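Local coordinates for CigR Protein (PDB 4EW5) that is of unknown function but is a putative inner membrane protein of Salmonella, represented here by its C-terminal domain, at residues M62-E73 against N80-T88. Residues are numbered along the deposited sequence; the frame is centred on the assembly and turned at random.
Sequences MLGQLPYYPGYE and NLVLIALST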
loop_
_atom_site.group_PDB
_atom_site.type_symbol
_atom_site.label_atom_id
_atom_site.label_comp_id
_atom_site.label_asym_id
_atom_site.label_seq_id
_atom_site.Cartn_x
_atom_site.Cartn_y
_atom_site.Cartn_z
HETATM N N MSE A 62 8.604 7.195 12.183
HETATM C CA MSE A 62 8.081 6.312 11.152
HETATM C C MSE A 62 6.808 5.581 11.560
HETATM O O MSE A 62 5.916 5.370 10.720
HETATM C CB MSE A 62 9.167 5.329 10.703
HETATM C CG MSE A 62 8.732 4.385 9.666
HETATM SE SE MSE A 62 10.394 3.676 8.787
HETATM C CE MSE A 62 9.533 2.613 7.478
ATOM N N LEU A 63 6.697 5.160 12.803
ATOM C CA LEU A 63 5.517 4.491 13.281
ATOM C C LEU A 63 4.259 5.344 13.207
ATOM O O LEU A 63 3.185 4.804 13.048
ATOM C CB LEU A 63 5.692 4.023 14.715
ATOM C CG LEU A 63 6.546 2.795 14.929
ATOM C CD1 LEU A 63 6.524 2.383 16.406
ATOM C CD2 LEU A 63 6.063 1.626 14.091
ATOM N N GLY A 64 4.417 6.653 13.313
ATOM C CA GLY A 64 3.343 7.576 13.062
ATOM C C GLY A 64 2.715 7.533 11.685
ATOM O O GLY A 64 1.580 8.042 11.526
ATOM N N GLN A 65 3.438 6.953 10.689
ATOM C CA GLN A 65 3.056 6.955 9.288
ATOM C C GLN A 65 2.758 5.595 8.717
ATOM O O GLN A 65 2.605 5.465 7.506
ATOM C CB GLN A 65 4.203 7.608 8.441
ATOM C CG GLN A 65 4.746 8.844 9.113
ATOM C CD GLN A 65 3.785 9.952 8.939
ATOM O OE1 GLN A 65 3.231 10.108 7.840
ATOM N NE2 GLN A 65 3.543 10.723 10.002
ATOM N N LEU A 66 2.778 4.580 9.561
ATOM C CA LEU A 66 2.388 3.256 9.254
ATOM C C LEU A 66 1.129 2.893 10.073
ATOM O O LEU A 66 0.907 3.401 11.129
ATOM C CB LEU A 66 3.491 2.270 9.698
ATOM C CG LEU A 66 4.828 2.416 8.976
ATOM C CD1 LEU A 66 5.850 1.527 9.634
ATOM C CD2 LEU A 66 4.647 2.072 7.500
ATOM N N PRO A 67 0.295 2.004 9.553
ATOM C CA PRO A 67 -0.912 1.613 10.294
ATOM C C PRO A 67 -0.657 0.993 11.646
ATOM O O PRO A 67 0.359 0.289 11.875
ATOM C CB PRO A 67 -1.597 0.565 9.370
ATOM C CG PRO A 67 -1.068 0.855 8.038
ATOM C CD PRO A 67 0.391 1.328 8.265
ATOM N N TYR A 68 -1.552 1.224 12.582
ATOM C CA TYR A 68 -1.346 0.756 13.917
ATOM C C TYR A 68 -2.434 -0.261 14.201
ATOM O O TYR A 68 -3.625 0.047 14.078
ATOM C CB TYR A 68 -1.437 1.945 14.922
ATOM C CG TYR A 68 -1.605 1.470 16.362
ATOM C CD1 TYR A 68 -0.748 0.497 16.908
ATOM C CD2 TYR A 68 -2.597 1.951 17.156
ATOM C CE1 TYR A 68 -0.898 0.088 18.232
ATOM C CE2 TYR A 68 -2.782 1.508 18.479
ATOM C CZ TYR A 68 -1.920 0.582 19.009
ATOM O OH TYR A 68 -2.076 0.084 20.270
ATOM N N TYR A 69 -2.017 -1.441 14.629
ATOM C CA TYR A 69 -2.918 -2.537 15.015
ATOM C C TYR A 69 -2.598 -2.963 16.407
ATOM O O TYR A 69 -1.486 -3.501 16.681
ATOM C CB TYR A 69 -2.726 -3.742 14.114
ATOM C CG TYR A 69 -2.840 -3.474 12.644
ATOM C CD1 TYR A 69 -4.084 -3.470 12.008
ATOM C CD2 TYR A 69 -1.707 -3.264 11.872
ATOM C CE1 TYR A 69 -4.181 -3.226 10.667
ATOM C CE2 TYR A 69 -1.787 -2.981 10.520
ATOM C CZ TYR A 69 -2.994 -2.994 9.895
ATOM O OH TYR A 69 -3.038 -2.700 8.533
ATOM N N PRO A 70 -3.529 -2.688 17.352
ATOM C CA PRO A 70 -3.307 -3.026 18.728
ATOM C C PRO A 70 -2.913 -4.484 18.818
ATOM O O PRO A 70 -3.531 -5.315 18.175
ATOM C CB PRO A 70 -4.664 -2.780 19.350
ATOM C CG PRO A 70 -5.155 -1.587 18.586
ATOM C CD PRO A 70 -4.736 -1.858 17.179
ATOM N N GLY A 71 -1.883 -4.783 19.594
ATOM C CA GLY A 71 -1.346 -6.133 19.699
ATOM C C GLY A 71 -0.336 -6.546 18.675
ATOM O O GLY A 71 0.124 -7.723 18.653
ATOM N N TYR A 72 0.105 -5.595 17.865
ATOM C CA TYR A 72 1.167 -5.876 16.812
ATOM C C TYR A 72 2.105 -4.671 16.775
ATOM O O TYR A 72 1.684 -3.554 17.141
ATOM C CB TYR A 72 0.520 -5.979 15.436
ATOM C CG TYR A 72 -0.496 -7.121 15.298
ATOM C CD1 TYR A 72 -1.775 -6.997 15.820
ATOM C CD2 TYR A 72 -0.131 -8.374 14.729
ATOM C CE1 TYR A 72 -2.665 -8.069 15.835
ATOM C CE2 TYR A 72 -1.031 -9.426 14.677
ATOM C CZ TYR A 72 -2.293 -9.252 15.243
ATOM O OH TYR A 72 -3.185 -10.253 15.168
ATOM N N GLU A 73 3.317 -4.857 16.261
ATOM C CA GLU A 73 4.242 -3.753 16.125
ATOM C C GLU A 73 5.123 -3.962 14.918
ATOM O O GLU A 73 5.492 -5.091 14.585
ATOM C CB GLU A 73 5.093 -3.617 17.340
ATOM C CG GLU A 73 5.975 -2.397 17.427
ATOM C CD GLU A 73 5.245 -1.079 17.225
ATOM O OE1 GLU A 73 4.854 -0.834 16.073
ATOM O OE2 GLU A 73 5.110 -0.272 18.206
ATOM N N ASN A 80 14.361 -5.503 6.119
ATOM C CA ASN A 80 12.925 -5.567 5.794
ATOM C C ASN A 80 12.067 -4.914 6.839
ATOM O O ASN A 80 12.449 -4.829 8.054
ATOM C CB ASN A 80 12.542 -7.009 5.673
ATOM C CG ASN A 80 13.483 -7.782 4.711
ATOM O OD1 ASN A 80 13.703 -7.371 3.555
ATOM N ND2 ASN A 80 14.195 -8.797 5.252
ATOM N N LEU A 81 10.854 -4.538 6.452
ATOM C CA LEU A 81 9.935 -3.970 7.427
ATOM C C LEU A 81 8.893 -5.057 7.728
ATOM O O LEU A 81 8.229 -5.546 6.790
ATOM C CB LEU A 81 9.230 -2.757 6.820
ATOM C CG LEU A 81 8.180 -2.049 7.661
ATOM C CD1 LEU A 81 8.658 -1.626 9.056
ATOM C CD2 LEU A 81 7.567 -0.867 6.856
ATOM N N VAL A 82 8.675 -5.395 8.995
ATOM C CA VAL A 82 7.893 -6.605 9.338
ATOM C C VAL A 82 6.942 -6.278 10.476
ATOM O O VAL A 82 7.372 -5.733 11.500
ATOM C CB VAL A 82 8.833 -7.762 9.745
ATOM C CG1 VAL A 82 7.985 -9.031 9.970
ATOM C CG2 VAL A 82 9.938 -7.975 8.688
ATOM N N LEU A 83 5.638 -6.516 10.293
ATOM C CA LEU A 83 4.696 -6.363 11.327
ATOM C C LEU A 83 4.649 -7.721 12.068
ATOM O O LEU A 83 4.419 -8.780 11.442
ATOM C CB LEU A 83 3.300 -6.136 10.781
ATOM C CG LEU A 83 2.168 -5.826 11.770
ATOM C CD1 LEU A 83 2.367 -4.472 12.488
ATOM C CD2 LEU A 83 0.802 -5.864 11.134
ATOM N N ILE A 84 4.700 -7.649 13.384
ATOM C CA ILE A 84 4.874 -8.859 14.199
ATOM C C ILE A 84 3.890 -8.767 15.350
ATOM O O ILE A 84 3.750 -7.690 15.966
ATOM C CB ILE A 84 6.339 -8.886 14.707
ATOM C CG1 ILE A 84 7.264 -9.196 13.548
ATOM C CG2 ILE A 84 6.580 -9.924 15.755
ATOM C CD1 ILE A 84 8.757 -9.078 13.873
ATOM N N ALA A 85 3.166 -9.856 15.606
ATOM C CA ALA A 85 2.303 -9.940 16.774
ATOM C C ALA A 85 3.122 -9.893 18.066
ATOM O O ALA A 85 4.142 -10.603 18.224
ATOM C CB ALA A 85 1.486 -11.234 16.748
ATOM N N LEU A 86 2.681 -9.054 18.993
ATOM C CA LEU A 86 3.363 -8.909 20.233
ATOM C C LEU A 86 3.258 -10.224 20.963
ATOM O O LEU A 86 2.280 -10.931 20.845
ATOM C CB LEU A 86 2.760 -7.798 21.101
ATOM C CG LEU A 86 3.055 -6.373 20.581
ATOM C CD1 LEU A 86 2.307 -5.400 21.532
ATOM C CD2 LEU A 86 4.531 -6.010 20.515
ATOM N N SER A 87 4.249 -10.517 21.748
ATOM C CA SER A 87 4.249 -11.738 22.548
ATOM C C SER A 87 4.582 -12.979 21.703
ATOM O O SER A 87 5.590 -13.631 21.998
ATOM C CB SER A 87 2.967 -11.964 23.340
ATOM O OG SER A 87 3.100 -13.131 24.185
ATOM N N THR A 88 3.778 -13.341 20.699
ATOM C CA THR A 88 4.047 -14.583 19.948
ATOM C C THR A 88 5.089 -14.407 18.862
ATOM O O THR A 88 5.657 -15.403 18.345
ATOM C CB THR A 88 2.779 -15.069 19.264
ATOM O OG1 THR A 88 2.361 -13.995 18.402
ATOM C CG2 THR A 88 1.674 -15.335 20.225
HETATM O O HOH W 1 0.088 -9.765 20.366
#
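Tyr72 and Glu73 meet Ile84 and Ala85 at the open end of an antiparallel beta hairpin, strands 72-77 and 80-85, and the contact illustrates how a hairpin is closed by backbone bonds at its open end while the helix and loop leading into it pack on one face. The backbone bonds come first. Glu73 and Ile84 form a hydrogen-bonded pair: Glu73 N donates a hydrogen bond to Ile84 O at 2.9 Å, and Ile84 N donates one back to Glu73 O. Tyr72 and Ala85 make the adjoining non-hydrogen-bonded pair, where Tyr72 CA also sets a C-H against Ile84 O. Past the strand ends, Leu86 N donates almost straight (170°) to Gly71 O, arriving from above the carbonyl plane. Gly71 lies in the type II turn from Tyr69 to Tyr72 that leads the chain into its strand.

Apolar packing involves the face bearing Leu81, Leu83 and Ala85. With CG anti to the carbonyl carbon (chi1 -62°), the Tyr72 ring leans over the neighbouring strand, and its CE2 lies 3.7 Å from Ala85 CB. Leu83 divides its two methyls: CD1 packs on Tyr72 CB, while CD2 comes within 3.7 Å of Tyr69 CD2, the two side chains crossing at about a right angle. The Tyr69 hydroxyl reaches beyond the hairpin to hydrogen-bond Asp14 of the second subunit, so this packing adjoins the dimer interface. Farther along, the selenomethionine Met62 and Leu66 each meet Leu81 tip to tip; Leu23 and Ala20 of helix 11-26 extend this buried cluster.

Just past the end of strand 80-85, Leu86 CD2 lies 4.0 Å from CB of Glu73, whose side chain, like that of Ile84, projects from the other face. A water donates to Gly71 O at 2.7 Å.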